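Local structure of transcriptional regulator, TetR family (5K7F) at residues M68-G71 against M72-E76; A128-D131 against A132-K136. The protein is a TetR-family transcriptional regulator that probably binds DNA through its helix-turn-helix and, as AibR, is linked to control of alternative isovaleryl coenzyme A biosynthesis. One frame throughout, in Å; residues are numbered along the deposited sequence. Where two conformers were deposited one is given.

Contact 1: M68-G71 against M72-E76; sequences MNYG and MDLFE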
loop_
_atom_site.group_PDB
_atom_site.type_symbol
_atom_site.label_atom_id
_atom_site.label_comp_id
_atom_site.label_asym_id
_atom_site.label_seq_id
_atom_site.Cartn_x
_atom_site.Cartn_y
_atom_site.Cartn_z
ATOM N N MET A 68 -2.859 7.856 -15.221
ATOM C CA MET A 68 -3.456 6.620 -14.733
ATOM C C MET A 68 -3.717 5.625 -15.873
ATOM O O MET A 68 -3.479 4.422 -15.728
ATOM C CB MET A 68 -4.706 6.959 -13.900
ATOM C CG MET A 68 -4.347 7.764 -12.655
ATOM S SD MET A 68 -5.778 8.114 -11.589
ATOM C CE MET A 68 -6.025 6.473 -10.952
ATOM N N ASN A 69 -4.172 6.088 -17.029
ATOM C CA ASN A 69 -4.325 5.193 -18.171
ATOM C C ASN A 69 -2.981 4.653 -18.646
ATOM O O ASN A 69 -2.883 3.498 -19.082
ATOM C CB ASN A 69 -5.019 5.923 -19.310
ATOM C CG ASN A 69 -6.515 5.782 -19.252
ATOM O OD1 ASN A 69 -7.059 4.760 -18.801
ATOM N ND2 ASN A 69 -7.192 6.779 -19.758
ATOM N N TYR A 70 -1.939 5.477 -18.571
ATOM C CA TYR A 70 -0.609 5.005 -18.941
ATOM C C TYR A 70 -0.171 3.912 -17.981
ATOM O O TYR A 70 0.379 2.886 -18.404
ATOM C CB TYR A 70 0.380 6.168 -18.933
ATOM C CG TYR A 70 1.830 5.793 -19.305
ATOM C CD1 TYR A 70 2.109 4.822 -20.241
ATOM C CD2 TYR A 70 2.908 6.414 -18.687
ATOM C CE1 TYR A 70 3.404 4.471 -20.555
ATOM C CE2 TYR A 70 4.213 6.054 -19.012
ATOM C CZ TYR A 70 4.446 5.097 -19.927
ATOM O OH TYR A 70 5.738 4.726 -20.258
ATOM N N GLY A 71 -0.494 4.076 -16.688
ATOM C CA GLY A 71 -0.135 3.054 -15.721
ATOM C C GLY A 71 -0.808 1.730 -16.027
ATOM O O GLY A 71 -0.224 0.652 -15.858
ATOM N N MET A 72 -2.062 1.774 -16.447
ATOM C CA MET A 72 -2.697 0.497 -16.788
ATOM C C MET A 72 -2.149 -0.086 -18.084
ATOM O O MET A 72 -2.121 -1.312 -18.245
ATOM C CB MET A 72 -4.198 0.664 -16.890
ATOM C CG MET A 72 -4.914 0.889 -15.525
ATOM S SD MET A 72 -4.316 -0.129 -14.146
ATOM C CE MET A 72 -4.665 -1.791 -14.731
ATOM N N ASP A 73 -1.770 0.766 -19.038
ATOM C CA ASP A 73 -1.052 0.315 -20.230
ATOM C C ASP A 73 0.240 -0.381 -19.849
ATOM O O ASP A 73 0.654 -1.352 -20.502
ATOM C CB ASP A 73 -0.731 1.492 -21.147
ATOM C CG ASP A 73 -1.909 1.972 -21.936
ATOM O OD1 ASP A 73 -2.923 1.277 -21.984
ATOM O OD2 ASP A 73 -1.774 3.046 -22.573
ATOM N N LEU A 74 0.907 0.110 -18.803
ATOM C CA LEU A 74 2.147 -0.518 -18.380
ATOM C C LEU A 74 1.900 -1.897 -17.784
ATOM O O LEU A 74 2.717 -2.802 -17.983
ATOM C CB LEU A 74 2.890 0.364 -17.380
ATOM C CG LEU A 74 3.469 1.632 -17.956
ATOM C CD1 LEU A 74 4.184 2.473 -16.901
ATOM C CD2 LEU A 74 4.448 1.254 -19.148
ATOM N N PHE A 75 0.824 -2.066 -16.993
ATOM C CA PHE A 75 0.455 -3.415 -16.531
ATOM C C PHE A 75 0.283 -4.389 -17.710
ATOM O O PHE A 75 0.719 -5.543 -17.644
ATOM C CB PHE A 75 -0.813 -3.358 -15.635
ATOM C CG PHE A 75 -0.505 -3.122 -14.155
ATOM C CD1 PHE A 75 -0.256 -4.200 -13.301
ATOM C CD2 PHE A 75 -0.455 -1.833 -13.612
ATOM C CE1 PHE A 75 0.014 -4.014 -11.982
ATOM C CE2 PHE A 75 -0.149 -1.630 -12.254
ATOM C CZ PHE A 75 0.096 -2.730 -11.447
ATOM N N GLU A 76 -0.343 -3.953 -18.802
ATOM C CA GLU A 76 -0.404 -4.791 -20.000
ATOM C C GLU A 76 0.983 -5.052 -20.595
ATOM O O GLU A 76 1.354 -6.193 -20.888
ATOM C CB GLU A 76 -1.291 -4.128 -21.060
ATOM C CG GLU A 76 -1.270 -4.853 -22.403
ATOM C CD GLU A 76 -1.901 -6.241 -22.347
ATOM O OE1 GLU A 76 -2.702 -6.515 -21.403
ATOM O OE2 GLU A 76 -1.611 -7.036 -23.277
#
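The carbonyl oxygen of Tyr70 takes the shortest polar bond here: Leu74 N reaches Tyr70 O at 2.9 Å, one turn on along helix 60-83. Met72, Asp73 and Phe75 repeat this i to i+4 pattern with Met68 O, Asn69 O and Gly71 O.

The two side chains that flank this bond also meet. Tyr70 has CG anti to its amide nitrogen (chi1 180°), which sets the ring beside its own carbonyl carbon, while Leu74 crosses it with its two methyls. Leu74 CD1 sits over one face of the Tyr70 ring as a CH-pi contact, 4.2 Å from the ring centroid and displaced toward the rim. The other methyl, Leu74 CD2, touches Tyr70 CE1 at 3.7 Å. Cutting the Tyr70 ring back to an alanine here would probably leave Leu74 without the surface its methyls lie on and Glu23 without its hydroxyl partner. That hydroxyl ties helix 60-83 to helix 18-32, and both Tyr70 and Leu74 also pack on Val112 and Trp108.

One residue further on, Gly71 O lies near the plane of the Phe75 ring, at its edge, 3.4 Å from Phe75 CD2; the ring itself goes on to meet Tyr137. The helix backbone puts Asp73 CB 3.3 Å from Tyr70 O, and the Asp73 carboxylate, through OD1, forms a salt bridge with Arg133 of helix 125-150.

Chemically the helix is two-sided: a greasy aromatic-aliphatic flank buried against helices 110-117 and 89-105, and a polar flank where Asp73 is probably held as the carboxylate by its arginine.

Contact 2: A128-D131 against A132-K136; sequences AFID and ARKKK
Phe129 swings its ring alongside Arg133 because CG stands anti to the backbone N (chi1 -180°), while a bend at chi3 of Arg133 (71°) turns the guanidinium out of line with its methylenes. The two side chains run side by side in the same direction, and the touch is between carbons: Arg133 CD comes obliquely to the Phe129 ring, 3.8 Å from Phe129 CE1. Ring and guanidinium planes are 68° apart, so this is a methylene packed by an aromatic ring and not a flat stack. Nearer the backbone, Arg133 CG comes to 3.4 Å from Phe129 O, the same carbonyl that accepts the Arg133 amide.

The other pair, Ile130 and Lys134, meets through aliphatic carbon. Lys134 runs extended beyond CG and lays its CE against the branch methyl of Ile130, with Ile130 CG2 to Lys134 CE at 3.7 Å. The backbone bond of this pair, Lys134 N to Ile130 O, is short at 2.9 Å. Asp131 lies close by, but its carboxylate does not pair with this lysine: Asp131 OD1 and Lys134 NZ are 4.9 Å apart. The ammonium instead donates to Leu116 O in helix 110-117. Lys135, on the outer side, reaches on to a salt bridge with Asp139.

Thus Arg133 and Lys134, on this surface part of helix 125-150, work in two parts. Their methylenes pack on Phe129 and Ile130 respectively, while their charged ends reach other helices, Arg133 in a salt bridge to Asp73 of helix 60-83 and Lys134 to helix 110-117; the nearby Asp131 carboxylate may add a mild electrostatic pull on the Lys134 ammonium.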
loop_
_atom_site.group_PDB
_atom_site.type_symbol
_atom_site.label_atom_id
_atom_site.label_comp_id
_atom_site.label_asym_id
_atom_site.label_seq_id
_atom_site.Cartn_x
_atom_site.Cartn_y
_atom_site.Cartn_z
ATOM N N ALA A 128 -14.549 5.600 -12.986
ATOM C CA ALA A 128 -15.055 4.271 -13.307
ATOM C C ALA A 128 -14.297 3.639 -14.477
ATOM O O ALA A 128 -14.149 2.413 -14.525
ATOM C CB ALA A 128 -16.556 4.339 -13.604
ATOM N N PHE A 129 -13.809 4.440 -15.423
ATOM C CA PHE A 129 -13.073 3.873 -16.547
ATOM C C PHE A 129 -11.753 3.263 -16.067
ATOM O O PHE A 129 -11.420 2.132 -16.431
ATOM C CB PHE A 129 -12.843 4.945 -17.610
ATOM C CG PHE A 129 -12.094 4.457 -18.829
ATOM C CD1 PHE A 129 -10.723 4.506 -18.870
ATOM C CD2 PHE A 129 -12.768 3.960 -19.930
ATOM C CE1 PHE A 129 -10.025 4.064 -19.972
ATOM C CE2 PHE A 129 -12.075 3.513 -21.043
ATOM C CZ PHE A 129 -10.698 3.570 -21.060
ATOM N N ILE A 130 -11.034 3.969 -15.189
ATOM C CA ILE A 130 -9.814 3.414 -14.597
ATOM C C ILE A 130 -10.151 2.252 -13.672
ATOM O O ILE A 130 -9.440 1.246 -13.644
ATOM C CB ILE A 130 -9.032 4.493 -13.829
ATOM C CG1 ILE A 130 -8.596 5.635 -14.750
ATOM C CG2 ILE A 130 -7.836 3.863 -13.108
ATOM C CD1 ILE A 130 -7.566 5.257 -15.826
ATOM N N ASP A 131 -11.222 2.383 -12.873
ATOM C CA ASP A 131 -11.594 1.297 -11.968
ATOM C C ASP A 131 -11.864 0.020 -12.746
ATOM O O ASP A 131 -11.496 -1.073 -12.304
ATOM C CB ASP A 131 -12.830 1.671 -11.145
ATOM C CG ASP A 131 -12.509 2.571 -9.948
ATOM O OD1 ASP A 131 -11.318 2.861 -9.700
ATOM O OD2 ASP A 131 -13.462 2.972 -9.234
ATOM N N ALA A 132 -12.507 0.133 -13.902
ATOM C CA ALA A 132 -12.781 -1.050 -14.716
ATOM C C ALA A 132 -11.492 -1.668 -15.238
ATOM O O ALA A 132 -11.353 -2.892 -15.282
ATOM C CB ALA A 132 -13.704 -0.701 -15.881
ATOM N N ARG A 133 -10.519 -0.838 -15.598
ATOM C CA ARG A 133 -9.250 -1.391 -16.036
ATOM C C ARG A 133 -8.540 -2.083 -14.880
ATOM O O ARG A 133 -8.003 -3.190 -15.035
ATOM C CB ARG A 133 -8.387 -0.285 -16.630
ATOM C CG ARG A 133 -8.968 0.344 -17.911
ATOM C CD ARG A 133 -7.933 1.178 -18.663
ATOM N NE ARG A 133 -6.934 0.312 -19.287
ATOM C CZ ARG A 133 -5.847 0.725 -19.936
ATOM N NH1 ARG A 133 -5.570 2.015 -20.075
ATOM N NH2 ARG A 133 -5.011 -0.159 -20.431
ATOM N N LYS A 134 -8.532 -1.458 -13.711
ATOM C CA LYS A 134 -7.894 -2.096 -12.559
ATOM C C LYS A 134 -8.528 -3.448 -12.275
ATOM O O LYS A 134 -7.839 -4.406 -11.889
ATOM C CB LYS A 134 -7.984 -1.191 -11.326
ATOM C CG LYS A 134 -7.067 0.051 -11.368
ATOM C CD LYS A 134 -7.358 0.989 -10.198
ATOM C CE LYS A 134 -6.390 2.167 -10.176
ATOM N NZ LYS A 134 -6.509 2.907 -8.897
ATOM N N LYS A 135 -9.847 -3.546 -12.448
ATOM C CA LYS A 135 -10.534 -4.780 -12.082
ATOM C C LYS A 135 -10.200 -5.921 -13.034
ATOM O O LYS A 135 -10.269 -7.089 -12.632
ATOM C CB LYS A 135 -12.050 -4.570 -12.043
ATOM C CG LYS A 135 -12.816 -5.851 -11.677
ATOM C CD LYS A 135 -14.326 -5.621 -11.575
ATOM C CE LYS A 135 -15.038 -6.885 -11.103
ATOM N NZ LYS A 135 -15.043 -7.962 -12.119
ATOM N N LYS A 136 -9.873 -5.623 -14.288
ATOM C CA LYS A 136 -9.425 -6.670 -15.210
ATOM C C LYS A 136 -8.146 -7.347 -14.713
ATOM O O LYS A 136 -8.004 -8.565 -14.830
ATOM C CB LYS A 136 -9.244 -6.103 -16.603
ATOM C CG LYS A 136 -10.581 -5.781 -17.301
ATOM C CD LYS A 136 -10.464 -5.789 -18.822
ATOM C CE LYS A 136 -11.529 -4.914 -19.481
ATOM N NZ LYS A 136 -11.119 -3.464 -19.559
#

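From the N terminus the chain first passes through the predicted DNA-binding motif, then enters helix 60-83, where contact 1 spans adjoining turns. Helices 89-105 and 110-117 follow before helix 125-150 carries contact 2. Each contact is made of overlapping single turns and closes no larger loop; the two come in series, neither nesting nor crossing. The centres of contact 1 and contact 2 are about 11 Å apart, and the two touch where the helices pack together. Asp73 OD1 and Arg133 NH2 form a salt bridge of 3.0 Å, and Asn69 packs beside it on Phe129 and Ile130. This joint ties the helix leading out of the DNA-binding region to the C-terminal domain.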